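Local coordinates for uncharacterized protein AF_0941 (Archaeoglobus fulgidus, PDB 1YOZ) that is of unknown function but belongs to the AF0941-like family and folds into a largely helical subunit that pairs with a second copy of itself, at residues Ala55-Glu58 with Glu59-Asn63; Tyr5-Ser8 with Phe9-Arg12. All coordinates share one frame; numbering follows the deposited sequence.

Contact 1 of 2, residues Ala55-Glu58 with Glu59-Asn63; sequences AEKE and EVQRN
A55 and V60 meet on the packed side of this helix start, CB of A55 lying 3.8 Å from CG1 of V60. The small methyl of A55 fits against V60 and also rests on L4, while V60 presses on I46 and Y50 of helix 32-51, where a compact branched residue suits the inward face. CG1 of V60 is turned anti to the carbonyl carbon (chi1 -62°), which aims it back at A55. Next to this patch, E56 holds the N-cap position of helix 57-73, and its carbonyl begins the helical bonding: V60 N reaches E56 O at 3.1 Å with an N-H...O angle of 163°, nearly along the C=O axis, while E59 N makes only a weak, bent bond to the same oxygen. Two residues on, R62 N donates to E58 O at 3.1 Å from above the carbonyl plane.

The acidic side chains divide between the two sides. Buried E59 folds back at chi2 (-75°), and its carboxylate accepts from M3 N, L4 N and H2 ND1, three donors of the N-terminal segment, which probably offset the cost of burying a charge. E56, in contrast, is exposed; its OE1 stands 3.1 Å from CG of E59 and 4.4 Å from OE2 of E59, a proximity of like charges that those donors probably ease. K57 and E58 also lie on the solvent side, flanking the partly exposed Q61; two long polar chains are at home there, and the amine of K57 forms a salt bridge with E115, near the C terminus.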
loop_
_atom_site.group_PDB
_atom_site.type_symbol
_atom_site.label_atom_id
_atom_site.label_comp_id
_atom_site.label_asym_id
_atom_site.label_seq_id
_atom_site.Cartn_x
_atom_site.Cartn_y
_atom_site.Cartn_z
ATOM N N ALA B 55 13.165 -7.741 11.209
ATOM C CA ALA B 55 11.809 -7.304 11.474
ATOM C C ALA B 55 11.159 -8.221 12.482
ATOM O O ALA B 55 11.292 -9.444 12.389
ATOM C CB ALA B 55 10.978 -7.267 10.171
ATOM N N GLU B 56 10.434 -7.610 13.421
ATOM C CA GLU B 56 9.657 -8.302 14.433
ATOM C C GLU B 56 8.446 -8.963 13.826
ATOM O O GLU B 56 8.038 -8.601 12.720
ATOM C CB GLU B 56 9.179 -7.284 15.422
ATOM C CG GLU B 56 10.152 -6.134 15.556
ATOM C CD GLU B 56 9.450 -4.799 15.459
ATOM O OE1 GLU B 56 9.697 -4.077 14.456
ATOM O OE2 GLU B 56 8.644 -4.489 16.381
ATOM N N LYS B 57 7.835 -9.893 14.562
ATOM C CA LYS B 57 6.752 -10.700 13.995
ATOM C C LYS B 57 5.542 -9.834 13.616
ATOM O O LYS B 57 4.823 -10.131 12.676
ATOM C CB LYS B 57 6.376 -11.893 14.910
ATOM C CG LYS B 57 5.083 -11.762 15.708
ATOM C CD LYS B 57 4.775 -13.011 16.543
ATOM C CE LYS B 57 4.516 -14.215 15.660
ATOM N NZ LYS B 57 3.198 -14.081 14.968
ATOM N N GLU B 58 5.332 -8.764 14.363
ATOM C CA GLU B 58 4.165 -7.889 14.139
ATOM C C GLU B 58 4.385 -6.977 12.910
ATOM O O GLU B 58 3.406 -6.607 12.261
ATOM C CB GLU B 58 3.906 -7.046 15.367
ATOM C CG GLU B 58 2.478 -7.071 15.909
ATOM C CD GLU B 58 2.469 -6.958 17.427
ATOM O OE1 GLU B 58 3.225 -7.719 18.088
ATOM O OE2 GLU B 58 1.729 -6.110 17.969
ATOM N N GLU B 59 5.649 -6.639 12.599
ATOM C CA GLU B 59 5.960 -5.939 11.351
ATOM C C GLU B 59 5.734 -6.860 10.175
ATOM O O GLU B 59 5.204 -6.437 9.155
ATOM C CB GLU B 59 7.415 -5.464 11.234
ATOM C CG GLU B 59 7.835 -4.227 11.969
ATOM C CD GLU B 59 7.365 -2.950 11.352
ATOM O OE1 GLU B 59 7.885 -2.504 10.302
ATOM O OE2 GLU B 59 6.511 -2.352 11.973
ATOM N N VAL B 60 6.216 -8.106 10.245
ATOM C CA VAL B 60 5.998 -8.943 9.088
ATOM C C VAL B 60 4.547 -9.345 8.951
ATOM O O VAL B 60 4.106 -9.540 7.842
ATOM C CB VAL B 60 6.939 -10.184 8.970
ATOM C CG1 VAL B 60 8.426 -9.745 8.855
ATOM C CG2 VAL B 60 6.685 -11.149 10.100
ATOM N N GLN B 61 3.821 -9.468 10.069
ATOM C CA GLN B 61 2.357 -9.710 10.060
ATOM C C GLN B 61 1.583 -8.584 9.368
ATOM O O GLN B 61 0.673 -8.819 8.638
ATOM C CB GLN B 61 1.828 -9.781 11.496
ATOM C CG GLN B 61 2.223 -11.039 12.278
ATOM C CD GLN B 61 1.629 -11.030 13.689
ATOM O OE1 GLN B 61 1.853 -10.107 14.491
ATOM N NE2 GLN B 61 0.846 -12.043 13.980
ATOM N N ARG B 62 1.955 -7.355 9.657
ATOM C CA ARG B 62 1.432 -6.186 8.938
ATOM C C ARG B 62 1.735 -6.277 7.441
ATOM O O ARG B 62 0.841 -6.190 6.627
ATOM C CB ARG B 62 2.058 -4.949 9.578
ATOM C CG ARG B 62 1.422 -3.630 9.165
ATOM C CD ARG B 62 2.206 -2.996 8.042
ATOM N NE ARG B 62 1.716 -1.643 7.799
ATOM C CZ ARG B 62 2.382 -0.699 7.141
ATOM N NH1 ARG B 62 3.569 -0.973 6.596
ATOM N NH2 ARG B 62 1.805 0.496 6.968
ATOM N N ASN B 63 2.993 -6.540 7.055
ATOM C CA ASN B 63 3.300 -6.690 5.621
ATOM C C ASN B 63 2.464 -7.779 4.919
ATOM O O ASN B 63 2.013 -7.608 3.784
ATOM C CB ASN B 63 4.818 -6.964 5.450
ATOM C CG ASN B 63 5.345 -6.723 4.021
ATOM O OD1 ASN B 63 6.549 -6.528 3.868
ATOM N ND2 ASN B 63 4.481 -6.736 2.991
#

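Contact 2 of 2, residues Tyr5-Ser8 with Phe9-Arg12; sequences YINS and FLDR
N7 and L10 are joined by a side-chain cap at the start of helix 8-18: OD1 of N7 accepts from L10 N at 3.0 Å, almost straight at 174°, although the donor stands well above the plane of the amide carbonyl. Asparagine suits this N-cap because its short amide, with CG anti to the backbone N (chi1 -175°), puts OD1 in reach of a first-turn N-H that has no acceptor in a preceding helical turn. The other half of the amide is used too, ND2 donating within its own plane to Y5 OH at 2.9 Å. With the amide cut back to an alanine, L10 N would probably lose its acceptor and the Y5 hydroxyl the donor that holds it.

The backbone acceptors are met in helical fashion, N7 O by D11 N and S8 O by R12 N, the latter at 2.9 Å. A water accepts from N7 N and donates to OD2 of D11 at 2.6 Å, while OD1 of D11 forms a salt bridge with R62 of the second subunit. S8 OG is hydrogen-bonded to D42, but NE of R12, though buried, finds no partner.

Beside this polar pair, CD2 of L10 lies 3.8 Å from CE1 of Y5, the two side chains crossing at about a right angle. F9 packs against I35, L29, Y70 and L75, wedging the new helix among helices 32-51, 26-29, 57-73 and 75-88, while L10 touches H78 of helix 75-88 and L66 of the second subunit.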
loop_
_atom_site.group_PDB
_atom_site.type_symbol
_atom_site.label_atom_id
_atom_site.label_comp_id
_atom_site.label_asym_id
_atom_site.label_seq_id
_atom_site.Cartn_x
_atom_site.Cartn_y
_atom_site.Cartn_z
ATOM N N TYR B 5 6.707 -2.839 4.316
ATOM C CA TYR B 5 5.739 -3.253 3.278
ATOM C C TYR B 5 6.479 -3.461 1.998
ATOM O O TYR B 5 6.608 -2.537 1.167
ATOM C CB TYR B 5 4.594 -2.228 3.094
ATOM C CG TYR B 5 3.579 -2.572 1.997
ATOM C CD1 TYR B 5 3.231 -1.646 1.004
ATOM C CD2 TYR B 5 2.961 -3.814 1.958
ATOM C CE1 TYR B 5 2.259 -1.940 0.059
ATOM C CE2 TYR B 5 1.998 -4.125 0.997
ATOM C CZ TYR B 5 1.644 -3.198 0.063
ATOM O OH TYR B 5 0.742 -3.557 -0.911
ATOM N N ILE B 6 6.995 -4.679 1.855
ATOM C CA ILE B 6 7.494 -5.176 0.606
ATOM C C ILE B 6 6.329 -5.561 -0.348
ATOM O O ILE B 6 5.386 -6.231 0.052
ATOM C CB ILE B 6 8.456 -6.406 0.856
ATOM C CG1 ILE B 6 9.741 -5.947 1.578
ATOM C CG2 ILE B 6 8.769 -7.106 -0.429
ATOM C CD1 ILE B 6 10.661 -7.097 2.128
ATOM N N ASN B 7 6.400 -5.093 -1.605
ATOM C CA ASN B 7 5.492 -5.466 -2.664
ATOM C C ASN B 7 6.154 -5.062 -3.969
ATOM O O ASN B 7 6.128 -3.881 -4.361
ATOM C CB ASN B 7 4.119 -4.745 -2.505
ATOM C CG ASN B 7 3.106 -5.193 -3.513
ATOM O OD1 ASN B 7 3.454 -5.721 -4.564
ATOM N ND2 ASN B 7 1.826 -4.902 -3.246
ATOM N N SER B 8 6.789 -6.058 -4.595
ATOM C CA SER B 8 7.580 -5.892 -5.799
ATOM C C SER B 8 6.711 -5.530 -6.978
ATOM O O SER B 8 7.112 -4.699 -7.780
ATOM C CB SER B 8 8.352 -7.186 -6.077
ATOM O OG SER B 8 9.358 -7.336 -5.058
ATOM N N PHE B 9 5.511 -6.107 -7.052
ATOM C CA PHE B 9 4.637 -5.792 -8.186
ATOM C C PHE B 9 4.235 -4.327 -8.157
ATOM O O PHE B 9 4.333 -3.595 -9.191
ATOM C CB PHE B 9 3.391 -6.676 -8.242
ATOM C CG PHE B 9 2.515 -6.394 -9.419
ATOM C CD1 PHE B 9 2.753 -7.018 -10.647
ATOM C CD2 PHE B 9 1.452 -5.492 -9.316
ATOM C CE1 PHE B 9 1.960 -6.734 -11.760
ATOM C CE2 PHE B 9 0.664 -5.185 -10.424
ATOM C CZ PHE B 9 0.904 -5.813 -11.641
ATOM N N LEU B 10 3.796 -3.895 -6.982
ATOM C CA LEU B 10 3.400 -2.492 -6.779
ATOM C C LEU B 10 4.522 -1.524 -7.130
ATOM O O LEU B 10 4.318 -0.570 -7.869
ATOM C CB LEU B 10 2.871 -2.278 -5.350
ATOM C CG LEU B 10 2.473 -0.835 -5.006
ATOM C CD1 LEU B 10 1.236 -0.380 -5.731
ATOM C CD2 LEU B 10 2.322 -0.770 -3.523
ATOM N N ASP B 11 5.741 -1.801 -6.680
ATOM C CA ASP B 11 6.841 -0.897 -6.987
ATOM C C ASP B 11 7.187 -0.896 -8.476
ATOM O O ASP B 11 7.434 0.166 -9.048
ATOM C CB ASP B 11 8.103 -1.236 -6.181
ATOM C CG ASP B 11 7.984 -0.896 -4.699
ATOM O OD1 ASP B 11 7.371 0.127 -4.282
ATOM O OD2 ASP B 11 8.533 -1.672 -3.929
ATOM N N ARG B 12 7.299 -2.079 -9.085
ATOM C CA ARG B 12 7.625 -2.128 -10.530
ATOM C C ARG B 12 6.555 -1.432 -11.351
ATOM O O ARG B 12 6.866 -0.702 -12.276
ATOM C CB ARG B 12 7.774 -3.558 -11.048
ATOM C CG ARG B 12 9.154 -4.148 -10.802
ATOM C CD ARG B 12 9.147 -5.674 -10.791
ATOM N NE ARG B 12 9.909 -6.106 -9.633
ATOM C CZ ARG B 12 11.184 -6.478 -9.625
ATOM N NH1 ARG B 12 11.900 -6.527 -10.754
ATOM N NH2 ARG B 12 11.738 -6.821 -8.460
HETATM O O HOH W 1 8.779 -3.802 -2.532
#

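Overall arrangement
From the N terminus the chain first passes through contact 2, where an extended segment turns into helix 8-18; after helices 26-29 and 32-51 it reaches contact 1, where helix 57-73 begins. Each contact is the local start of a helix, closing no long loop, and the two follow in series without nesting or crossing. Their centres are 16 Å apart, yet they touch: OD1 of N63 probably accepts a hydrogen bond from I6 N at 2.8 Å, fastening the N-terminal segment along the first turns of helix 57-73. Between subunits, R62 in contact 1 of one copy forms a salt bridge with D11 in contact 2 of the second subunit.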